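Local coordinates for protein lysyl oxidase (Pichia pastoris, PDB 1W7C) that probably oxidises primary amines, including peptidyl lysine side chains, to aldehydes with the help of copper and a topaquinone cofactor made from one of its own tyrosines, at residues E403-Y408 with Q423-N428; R291-D296 with Y399-N404; T451-V456 with S672-P677. One frame throughout, in Å; residues are numbered along the deposited sequence.

Interaction 1 of 3, residues E403-Y408 with Q423-N428; sequences ENQEDY and QNPTLN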
loop_
_atom_site.group_PDB
_atom_site.type_symbol
_atom_site.label_atom_id
_atom_site.label_comp_id
_atom_site.label_asym_id
_atom_site.label_seq_id
_atom_site.Cartn_x
_atom_site.Cartn_y
_atom_site.Cartn_z
ATOM N N GLU A 403 -19.510 3.622 2.839
ATOM C CA GLU A 403 -19.204 2.584 1.876
ATOM C C GLU A 403 -18.475 3.198 0.680
ATOM O O GLU A 403 -18.949 4.112 0.034
ATOM C CB GLU A 403 -20.464 1.871 1.413
ATOM C CG GLU A 403 -20.122 0.605 0.616
ATOM C CD GLU A 403 -21.344 -0.196 0.188
ATOM O OE1 GLU A 403 -22.382 0.407 -0.180
ATOM O OE2 GLU A 403 -21.231 -1.447 0.190
ATOM N N ASN A 404 -17.257 2.740 0.433
ATOM C CA ASN A 404 -16.523 3.171 -0.749
ATOM C C ASN A 404 -16.756 2.213 -1.900
ATOM O O ASN A 404 -17.101 1.056 -1.672
ATOM C CB ASN A 404 -15.008 3.280 -0.472
ATOM C CG ASN A 404 -14.278 4.088 -1.522
ATOM O OD1 ASN A 404 -14.851 5.040 -2.107
ATOM N ND2 ASN A 404 -12.998 3.748 -1.777
ATOM N N GLN A 405 -16.557 2.708 -3.131
ATOM C CA GLN A 405 -16.348 1.840 -4.294
ATOM C C GLN A 405 -14.875 1.953 -4.602
ATOM O O GLN A 405 -14.380 2.987 -5.054
ATOM C CB GLN A 405 -17.199 2.302 -5.474
ATOM C CG GLN A 405 -17.154 1.327 -6.664
ATOM C CD GLN A 405 -17.799 -0.006 -6.381
ATOM O OE1 GLN A 405 -17.139 -1.047 -6.435
ATOM N NE2 GLN A 405 -19.125 0.009 -6.164
ATOM N N GLU A 406 -14.122 0.894 -4.357
ATOM C CA GLU A 406 -12.709 0.961 -4.632
ATOM C C GLU A 406 -12.468 1.084 -6.137
ATOM O O GLU A 406 -13.297 0.677 -6.932
ATOM C CB GLU A 406 -11.972 -0.269 -4.099
ATOM C CG GLU A 406 -12.082 -0.515 -2.603
ATOM C CD GLU A 406 -11.518 0.583 -1.747
ATOM O OE1 GLU A 406 -12.182 0.986 -0.771
ATOM O OE2 GLU A 406 -10.363 1.004 -2.028
ATOM N N ASP A 407 -11.292 1.624 -6.510
ATOM C CA ASP A 407 -10.977 1.958 -7.892
ATOM C C ASP A 407 -10.586 0.760 -8.762
ATOM O O ASP A 407 -10.292 0.932 -9.926
ATOM C CB ASP A 407 -9.892 3.053 -7.959
ATOM C CG ASP A 407 -8.494 2.582 -7.512
ATOM O OD1 ASP A 407 -8.204 1.384 -7.498
ATOM O OD2 ASP A 407 -7.588 3.389 -7.175
ATOM N N TYR A 408 -10.642 -0.426 -8.192
ATOM C CA TYR A 408 -10.316 -1.689 -8.869
ATOM C C TYR A 408 -11.357 -2.722 -8.399
ATOM O O TYR A 408 -11.851 -2.661 -7.249
ATOM C CB TYR A 408 -8.881 -2.150 -8.537
ATOM C CG TYR A 408 -8.724 -2.494 -7.091
ATOM C CD1 TYR A 408 -8.562 -1.511 -6.127
ATOM C CD2 TYR A 408 -8.738 -3.816 -6.669
ATOM C CE1 TYR A 408 -8.434 -1.828 -4.778
ATOM C CE2 TYR A 408 -8.600 -4.142 -5.335
ATOM C CZ TYR A 408 -8.463 -3.158 -4.387
ATOM O OH TYR A 408 -8.426 -3.515 -3.065
ATOM N N GLN A 423 -17.344 -6.436 -8.255
ATOM C CA GLN A 423 -17.048 -5.102 -7.729
ATOM C C GLN A 423 -16.454 -5.189 -6.327
ATOM O O GLN A 423 -16.507 -6.219 -5.663
ATOM C CB GLN A 423 -18.299 -4.205 -7.732
ATOM C CG GLN A 423 -18.929 -4.034 -9.065
ATOM C CD GLN A 423 -20.142 -3.162 -8.963
ATOM O OE1 GLN A 423 -21.220 -3.657 -8.706
ATOM N NE2 GLN A 423 -19.972 -1.866 -9.126
ATOM N N ASN A 424 -15.913 -4.072 -5.880
ATOM C CA ASN A 424 -15.175 -4.000 -4.611
ATOM C C ASN A 424 -15.666 -2.842 -3.726
ATOM O O ASN A 424 -14.932 -1.928 -3.434
ATOM C CB ASN A 424 -13.686 -3.827 -4.936
ATOM C CG ASN A 424 -12.746 -4.138 -3.806
ATOM O OD1 ASN A 424 -13.112 -4.658 -2.747
ATOM N ND2 ASN A 424 -11.457 -3.863 -4.063
ATOM N N PRO A 425 -16.903 -2.929 -3.265
ATOM C CA PRO A 425 -17.381 -2.016 -2.219
ATOM C C PRO A 425 -16.780 -2.403 -0.886
ATOM O O PRO A 425 -16.605 -3.576 -0.594
ATOM C CB PRO A 425 -18.877 -2.270 -2.198
ATOM C CG PRO A 425 -18.968 -3.738 -2.549
ATOM C CD PRO A 425 -17.936 -3.918 -3.632
ATOM N N THR A 426 -16.440 -1.405 -0.089
ATOM C CA THR A 426 -15.831 -1.623 1.234
ATOM C C THR A 426 -16.543 -0.768 2.274
ATOM O O THR A 426 -17.005 0.343 1.976
ATOM C CB THR A 426 -14.340 -1.283 1.266
ATOM O OG1 THR A 426 -14.163 0.073 0.844
ATOM C CG2 THR A 426 -13.568 -2.201 0.357
ATOM N N LEU A 427 -16.649 -1.290 3.479
ATOM C CA LEU A 427 -17.070 -0.462 4.615
ATOM C C LEU A 427 -15.837 0.221 5.198
ATOM O O LEU A 427 -14.800 -0.390 5.334
ATOM C CB LEU A 427 -17.729 -1.291 5.717
ATOM C CG LEU A 427 -18.377 -0.491 6.827
ATOM C CD1 LEU A 427 -19.636 0.195 6.290
ATOM C CD2 LEU A 427 -18.722 -1.347 8.006
ATOM N N ASN A 428 -16.000 1.479 5.581
ATOM C CA ASN A 428 -14.903 2.303 6.049
ATOM C C ASN A 428 -15.344 3.039 7.293
ATOM O O ASN A 428 -16.410 3.667 7.286
ATOM C CB ASN A 428 -14.528 3.312 4.960
ATOM C CG ASN A 428 -13.945 2.658 3.739
ATOM O OD1 ASN A 428 -12.721 2.434 3.700
ATOM N ND2 ASN A 428 -14.799 2.204 2.801
HETATM O O HOH W 1 -14.908 -1.810 -7.623
#

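Interaction 2 of 3, residues R291-D296 with Y399-N404; sequences RRWAYD and YCVFEN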
loop_
_atom_site.group_PDB
_atom_site.type_symbol
_atom_site.label_atom_id
_atom_site.label_comp_id
_atom_site.label_asym_id
_atom_site.label_seq_id
_atom_site.Cartn_x
_atom_site.Cartn_y
_atom_site.Cartn_z
ATOM N N ARG A 291 -28.180 3.672 1.321
ATOM C CA ARG A 291 -27.099 3.189 2.173
ATOM C C ARG A 291 -27.220 1.685 2.381
ATOM O O ARG A 291 -28.316 1.142 2.548
ATOM C CB ARG A 291 -27.224 3.914 3.481
ATOM C CG ARG A 291 -26.173 3.542 4.507
ATOM C CD ARG A 291 -26.441 4.140 5.850
ATOM N NE ARG A 291 -26.230 5.578 5.876
ATOM C CZ ARG A 291 -26.412 6.323 6.969
ATOM N NH1 ARG A 291 -26.902 5.768 8.059
ATOM N NH2 ARG A 291 -26.144 7.628 6.962
ATOM N N ARG A 292 -26.067 1.019 2.394
ATOM C CA ARG A 292 -26.009 -0.455 2.437
ATOM C C ARG A 292 -25.396 -1.086 3.697
ATOM O O ARG A 292 -25.173 -2.299 3.734
ATOM C CB ARG A 292 -25.297 -1.002 1.178
ATOM C CG ARG A 292 -25.817 -0.397 -0.118
ATOM C CD ARG A 292 -25.522 -1.139 -1.369
ATOM N NE ARG A 292 -24.144 -1.644 -1.353
ATOM C CZ ARG A 292 -23.772 -2.853 -1.759
ATOM N NH1 ARG A 292 -24.631 -3.659 -2.388
ATOM N NH2 ARG A 292 -22.515 -3.242 -1.522
ATOM N N TRP A 293 -25.127 -0.240 4.696
ATOM C CA TRP A 293 -24.746 -0.652 6.036
ATOM C C TRP A 293 -25.848 -0.200 6.994
ATOM O O TRP A 293 -26.581 0.737 6.733
ATOM C CB TRP A 293 -23.365 -0.085 6.435
ATOM C CG TRP A 293 -23.226 1.408 6.319
ATOM C CD1 TRP A 293 -22.808 2.105 5.226
ATOM C CD2 TRP A 293 -23.443 2.389 7.356
ATOM N NE1 TRP A 293 -22.805 3.454 5.493
ATOM C CE2 TRP A 293 -23.203 3.662 6.783
ATOM C CE3 TRP A 293 -23.884 2.331 8.686
ATOM C CZ2 TRP A 293 -23.321 4.837 7.503
ATOM C CZ3 TRP A 293 -23.999 3.500 9.398
ATOM C CH2 TRP A 293 -23.737 4.742 8.801
ATOM N N ALA A 294 -25.976 -0.920 8.092
ATOM C CA ALA A 294 -26.995 -0.683 9.116
ATOM C C ALA A 294 -26.339 -0.506 10.472
ATOM O O ALA A 294 -25.179 -0.847 10.667
ATOM C CB ALA A 294 -27.995 -1.824 9.155
ATOM N N TYR A 295 -27.086 0.013 11.433
ATOM C CA TYR A 295 -26.528 0.250 12.763
ATOM C C TYR A 295 -27.623 0.329 13.804
ATOM O O TYR A 295 -28.802 0.565 13.487
ATOM C CB TYR A 295 -25.681 1.526 12.809
ATOM C CG TYR A 295 -26.493 2.790 12.704
ATOM C CD1 TYR A 295 -26.737 3.593 13.817
ATOM C CD2 TYR A 295 -27.020 3.180 11.489
ATOM C CE1 TYR A 295 -27.496 4.736 13.720
ATOM C CE2 TYR A 295 -27.834 4.329 11.370
ATOM C CZ TYR A 295 -28.063 5.096 12.488
ATOM O OH TYR A 295 -28.801 6.243 12.395
ATOM N N ASP A 296 -27.186 0.072 15.039
ATOM C CA ASP A 296 -27.992 0.275 16.241
ATOM C C ASP A 296 -27.445 1.537 16.902
ATOM O O ASP A 296 -26.299 1.544 17.356
ATOM C CB ASP A 296 -27.815 -0.941 17.166
ATOM C CG ASP A 296 -28.647 -0.854 18.411
ATOM O OD1 ASP A 296 -28.854 0.271 18.911
ATOM O OD2 ASP A 296 -29.087 -1.882 18.978
ATOM N N TYR A 399 -16.644 10.240 14.590
ATOM C CA TYR A 399 -16.194 9.274 13.614
ATOM C C TYR A 399 -17.232 9.135 12.542
ATOM O O TYR A 399 -18.381 9.509 12.731
ATOM C CB TYR A 399 -15.787 7.939 14.246
ATOM C CG TYR A 399 -16.898 7.108 14.872
ATOM C CD1 TYR A 399 -17.551 6.141 14.143
ATOM C CD2 TYR A 399 -17.236 7.254 16.194
ATOM C CE1 TYR A 399 -18.508 5.321 14.723
ATOM C CE2 TYR A 399 -18.195 6.436 16.797
ATOM C CZ TYR A 399 -18.834 5.469 16.050
ATOM O OH TYR A 399 -19.784 4.650 16.618
ATOM N N CYS A 400 -16.814 8.656 11.379
ATOM C CA CYS A 400 -17.731 8.476 10.262
ATOM C C CYS A 400 -17.647 7.064 9.733
ATOM O O CYS A 400 -16.613 6.378 9.885
ATOM C CB CYS A 400 -17.466 9.475 9.113
ATOM S SG CYS A 400 -15.936 9.107 8.193
ATOM N N VAL A 401 -18.742 6.654 9.103
ATOM C CA VAL A 401 -18.885 5.366 8.483
ATOM C C VAL A 401 -19.376 5.552 7.063
ATOM O O VAL A 401 -20.344 6.270 6.838
ATOM C CB VAL A 401 -19.889 4.517 9.286
ATOM C CG1 VAL A 401 -20.064 3.126 8.645
ATOM C CG2 VAL A 401 -19.452 4.422 10.781
ATOM N N PHE A 402 -18.709 4.950 6.090
ATOM C CA PHE A 402 -19.098 5.074 4.704
ATOM C C PHE A 402 -18.734 3.852 3.893
ATOM O O PHE A 402 -17.781 3.128 4.212
ATOM C CB PHE A 402 -18.529 6.343 4.028
ATOM C CG PHE A 402 -17.017 6.386 3.935
ATOM C CD1 PHE A 402 -16.268 6.871 4.989
ATOM C CD2 PHE A 402 -16.368 5.982 2.773
ATOM C CE1 PHE A 402 -14.882 6.949 4.910
ATOM C CE2 PHE A 402 -14.974 6.060 2.685
ATOM C CZ PHE A 402 -14.241 6.541 3.750
ATOM N N GLU A 403 -19.510 3.622 2.839
ATOM C CA GLU A 403 -19.204 2.584 1.876
ATOM C C GLU A 403 -18.475 3.198 0.680
ATOM O O GLU A 403 -18.949 4.112 0.034
ATOM C CB GLU A 403 -20.464 1.871 1.413
ATOM C CG GLU A 403 -20.122 0.605 0.616
ATOM C CD GLU A 403 -21.344 -0.196 0.188
ATOM O OE1 GLU A 403 -22.382 0.407 -0.180
ATOM O OE2 GLU A 403 -21.231 -1.447 0.190
ATOM N N ASN A 404 -17.257 2.740 0.433
ATOM C CA ASN A 404 -16.523 3.171 -0.749
ATOM C C ASN A 404 -16.756 2.213 -1.900
ATOM O O ASN A 404 -17.101 1.056 -1.672
ATOM C CB ASN A 404 -15.008 3.280 -0.472
ATOM C CG ASN A 404 -14.278 4.088 -1.522
ATOM O OD1 ASN A 404 -14.851 5.040 -2.107
ATOM N ND2 ASN A 404 -12.998 3.748 -1.777
HETATM O O HOH W 2 -23.678 2.136 1.544
HETATM O O HOH W 3 -22.139 5.286 3.265
#

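Interaction 3 of 3, residues T451-V456 with S672-P677; sequences TLEVSV and SFMLTP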
loop_
_atom_site.group_PDB
_atom_site.type_symbol
_atom_site.label_atom_id
_atom_site.label_comp_id
_atom_site.label_asym_id
_atom_site.label_seq_id
_atom_site.Cartn_x
_atom_site.Cartn_y
_atom_site.Cartn_z
ATOM N N THR A 451 -11.628 -9.871 4.606
ATOM C CA THR A 451 -10.364 -9.161 4.885
ATOM C C THR A 451 -10.663 -7.830 5.522
ATOM O O THR A 451 -11.626 -7.190 5.139
ATOM C CB THR A 451 -9.593 -8.956 3.577
ATOM O OG1 THR A 451 -9.173 -10.238 3.074
ATOM C CG2 THR A 451 -8.338 -8.088 3.703
ATOM N N LEU A 452 -9.828 -7.380 6.437
ATOM C CA LEU A 452 -9.880 -6.054 7.028
ATOM C C LEU A 452 -8.496 -5.403 6.874
ATOM O O LEU A 452 -7.490 -6.047 7.102
ATOM C CB LEU A 452 -10.207 -6.187 8.539
ATOM C CG LEU A 452 -10.015 -4.990 9.486
ATOM C CD1 LEU A 452 -10.837 -3.796 9.019
ATOM C CD2 LEU A 452 -10.414 -5.420 10.922
ATOM N N GLU A 453 -8.482 -4.120 6.530
ATOM C CA GLU A 453 -7.249 -3.358 6.427
ATOM C C GLU A 453 -7.310 -2.217 7.447
ATOM O O GLU A 453 -8.300 -1.463 7.468
ATOM C CB GLU A 453 -7.106 -2.776 5.019
ATOM C CG GLU A 453 -5.849 -1.941 4.825
ATOM C CD GLU A 453 -5.901 -1.120 3.544
ATOM O OE1 GLU A 453 -5.156 -1.476 2.618
ATOM O OE2 GLU A 453 -6.716 -0.145 3.441
ATOM N N VAL A 454 -6.218 -2.105 8.206
ATOM C CA VAL A 454 -6.012 -1.088 9.215
ATOM C C VAL A 454 -4.950 -0.141 8.665
ATOM O O VAL A 454 -3.869 -0.597 8.288
ATOM C CB VAL A 454 -5.552 -1.720 10.514
ATOM C CG1 VAL A 454 -5.215 -0.653 11.552
ATOM C CG2 VAL A 454 -6.557 -2.672 11.053
ATOM N N SER A 455 -5.243 1.163 8.640
ATOM C CA SER A 455 -4.259 2.092 8.124
ATOM C C SER A 455 -4.242 3.407 8.864
ATOM O O SER A 455 -5.216 3.804 9.532
ATOM C CB SER A 455 -4.490 2.348 6.646
ATOM O OG SER A 455 -5.673 3.058 6.405
ATOM N N VAL A 456 -3.126 4.104 8.710
ATOM C CA VAL A 456 -2.974 5.459 9.191
ATOM C C VAL A 456 -2.267 6.292 8.130
ATOM O O VAL A 456 -1.405 5.784 7.404
ATOM C CB VAL A 456 -2.201 5.505 10.537
ATOM C CG1 VAL A 456 -0.793 4.990 10.408
ATOM C CG2 VAL A 456 -2.196 6.882 11.142
ATOM N N SER A 672 0.016 0.650 6.697
ATOM C CA SER A 672 -1.198 -0.193 6.752
ATOM C C SER A 672 -0.786 -1.643 7.002
ATOM O O SER A 672 0.346 -2.065 6.717
ATOM C CB SER A 672 -2.013 -0.130 5.460
ATOM O OG SER A 672 -1.293 -0.725 4.371
ATOM N N PHE A 673 -1.734 -2.427 7.511
ATOM C CA PHE A 673 -1.597 -3.884 7.502
ATOM C C PHE A 673 -2.993 -4.470 7.229
ATOM O O PHE A 673 -4.018 -3.798 7.397
ATOM C CB PHE A 673 -1.025 -4.494 8.785
ATOM C CG PHE A 673 -1.870 -4.271 10.030
ATOM C CD1 PHE A 673 -2.834 -5.188 10.431
ATOM C CD2 PHE A 673 -1.637 -3.178 10.835
ATOM C CE1 PHE A 673 -3.563 -4.995 11.586
ATOM C CE2 PHE A 673 -2.346 -2.986 11.999
ATOM C CZ PHE A 673 -3.318 -3.908 12.386
ATOM N N MET A 674 -3.004 -5.719 6.766
ATOM C CA MET A 674 -4.248 -6.430 6.496
ATOM C C MET A 674 -4.305 -7.709 7.366
ATOM O O MET A 674 -3.307 -8.313 7.689
ATOM C CB MET A 674 -4.385 -6.834 5.025
ATOM C CG MET A 674 -4.914 -5.750 4.127
ATOM S SD MET A 674 -4.978 -6.266 2.431
ATOM C CE MET A 674 -6.060 -5.212 1.808
ATOM N N LEU A 675 -5.563 -8.070 7.657
ATOM C CA LEU A 675 -5.908 -9.342 8.262
ATOM C C LEU A 675 -6.779 -10.033 7.221
ATOM O O LEU A 675 -7.891 -9.604 6.943
ATOM C CB LEU A 675 -6.713 -9.120 9.550
ATOM C CG LEU A 675 -6.016 -8.229 10.591
ATOM C CD1 LEU A 675 -6.919 -8.090 11.798
ATOM C CD2 LEU A 675 -4.635 -8.731 10.987
ATOM N N THR A 676 -6.237 -11.118 6.670
ATOM C CA THR A 676 -6.892 -11.772 5.536
ATOM C C THR A 676 -7.094 -13.262 5.776
ATOM O O THR A 676 -6.222 -13.932 6.319
ATOM C CB THR A 676 -6.175 -11.445 4.202
ATOM O OG1 THR A 676 -6.997 -11.849 3.079
ATOM C CG2 THR A 676 -4.875 -12.156 4.053
ATOM N N PRO A 677 -8.266 -13.805 5.421
ATOM C CA PRO A 677 -8.479 -15.233 5.632
ATOM C C PRO A 677 -7.452 -16.092 4.913
ATOM O O PRO A 677 -7.087 -15.785 3.769
ATOM C CB PRO A 677 -9.855 -15.468 5.022
ATOM C CG PRO A 677 -10.507 -14.193 5.039
ATOM C CD PRO A 677 -9.453 -13.152 4.850
#

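Interaction 1 of 3, residues E403-Y408 with Q423-N428
Glu406 OE1 receives Thr426 OG1 from 2.7 Å, a bond that reaches the carboxylate on its anti side and close to its plane. The same oxygen takes Asn404 ND2 from 3.1 Å, this donor standing above the carboxylate, and Lys445 NZ adds a salt bridge. A bend at chi2 (-62°) places CD, and with it the carboxylate, beside Thr426. An alanine here would probably leave Thr426 OG1 and Asn404 ND2 without their acceptor and Lys445 without this salt-bridge partner. Asn404 and Thr426 form an antiparallel hydrogen-bonded pair, Asn404 N to Thr426 O being 2.9 Å. Beyond the strand end, Glu406 N reaches Asn424 O at 3.1 Å, and a water joins Gln405 OE1, Glu406 O and Asn424 N, while Gln405 NE2 bonds to Pro283 O of the second subunit. Asn424 ND2 sits over one face of the Tyr408 ring, towards its rim, 3.1 Å from CZ. On the other side of the strands the compact ring of Pro425, which has no N-H to give, lies alongside Glu403, whose carboxylate is held by Trp304. Strands 391-405 and 418-433 thus pair antiparallel, with strand 440-446 beyond the second and the other subunit packing against both.

Interaction 2 of 3, residues R291-D296 with Y399-N404
Trp293 meets Val401 because its CG stands between the backbone N and the carbonyl carbon (chi1 55°), while Val401 holds CG1 anti to its own backbone N (chi1 -180°). The contact belongs to the beta-rich copper amine oxidase enzyme domain, where segment 291-296 packs on strand 391-405 through side chains and water. Val401 CG1 lies over the centre of the indole six-membered ring, 3.6 Å from its centroid and only 9° off the normal, a CH-pi contact. The aliphatic CD of Arg291 covers the opposite face, so the broad, flat tryptophan is sandwiched; a beta-branched valine suits its side by offering a methyl on a stiff stem. The indole N-H is not left without a partner in this buried place: a water accepts from Trp293 NE1 and also from Glu403 N.

The neighbouring Arg292 forms a salt bridge with Glu403. A bend at chi3 sets NE toward Glu403 OE1, and the guanidinium meets the carboxylate side-on, the two flat groups nearly coplanar. NE gives to OE1 at 2.9 Å and NH2 to OE2 at 2.8 Å. NH1 turns to Asp278 of the second subunit, linking the pair to the dimer interface. A second water completes the join, accepting from Arg292 N at 2.8 Å and donating to Glu403 OE1 at 2.8 Å.

Interaction 3 of 3, residues T451-V456 with S672-P677
Val454 lies over one face of the Phe673 ring, its CB 3.6 Å from CZ and 3.9 Å from the ring centroid, a CH-pi contact displaced towards the rim. Phe673 has CG between the backbone N and the carbonyl carbon (chi1 62°), and its side chain runs alongside that of Val454, pointing the same way. Both methyls of the compact valine rest on ring carbons. On the other face of the strands Glu453 CB, in the conformer given, meets Met674 CG; the unbranched methionine continues past it until SD lies 4.0 Å from Thr451 CG2. Thr451 OG1 and Thr676 OG1 come to 2.7 Å as a hydrogen bond, and Asp449 also bonds to Thr451 OG1. What sets these partners opposite one another is a regular antiparallel beta ladder of the enzyme domain: Leu452 with Leu675 and Val454 with Phe673 are hydrogen-bonded pairs, and Glu453 with Met674 is a non-hydrogen-bonded one. Leu675 N to Leu452 O is 2.8 Å, Val454 N to Phe673 O 2.9 Å. Further out, strand 488-498 covers the Val454 and Phe673 side through Tyr494 and Val496, while Leu675 packs against Ile574 and approaches Leu498, a calcium-binding residue. Thr668 of the second subunit packs on Thr451 and Thr676.

Along the chain interaction 2 opens first, at 291-296, and ends on the strand where interaction 1 begins; interaction 3 follows, returning from 451-456 to 672-677 across 215 residues. Interactions 1 and 2 have centres about 12 Å apart, share Glu403 and Asn404 on strand 391-405, and touch where Leu427 packs on Trp293 and Val401. Interaction 3 makes no direct contact with them: its centre is about 14 Å from that of interaction 1 and 18 Å from that of interaction 2. Strand 440-446 bridges the gap, pairing with 418-433 on one side and 452-458 on the other. The three contacts therefore step across the enzyme domain's beta structure, and each touches the second subunit of the dimer.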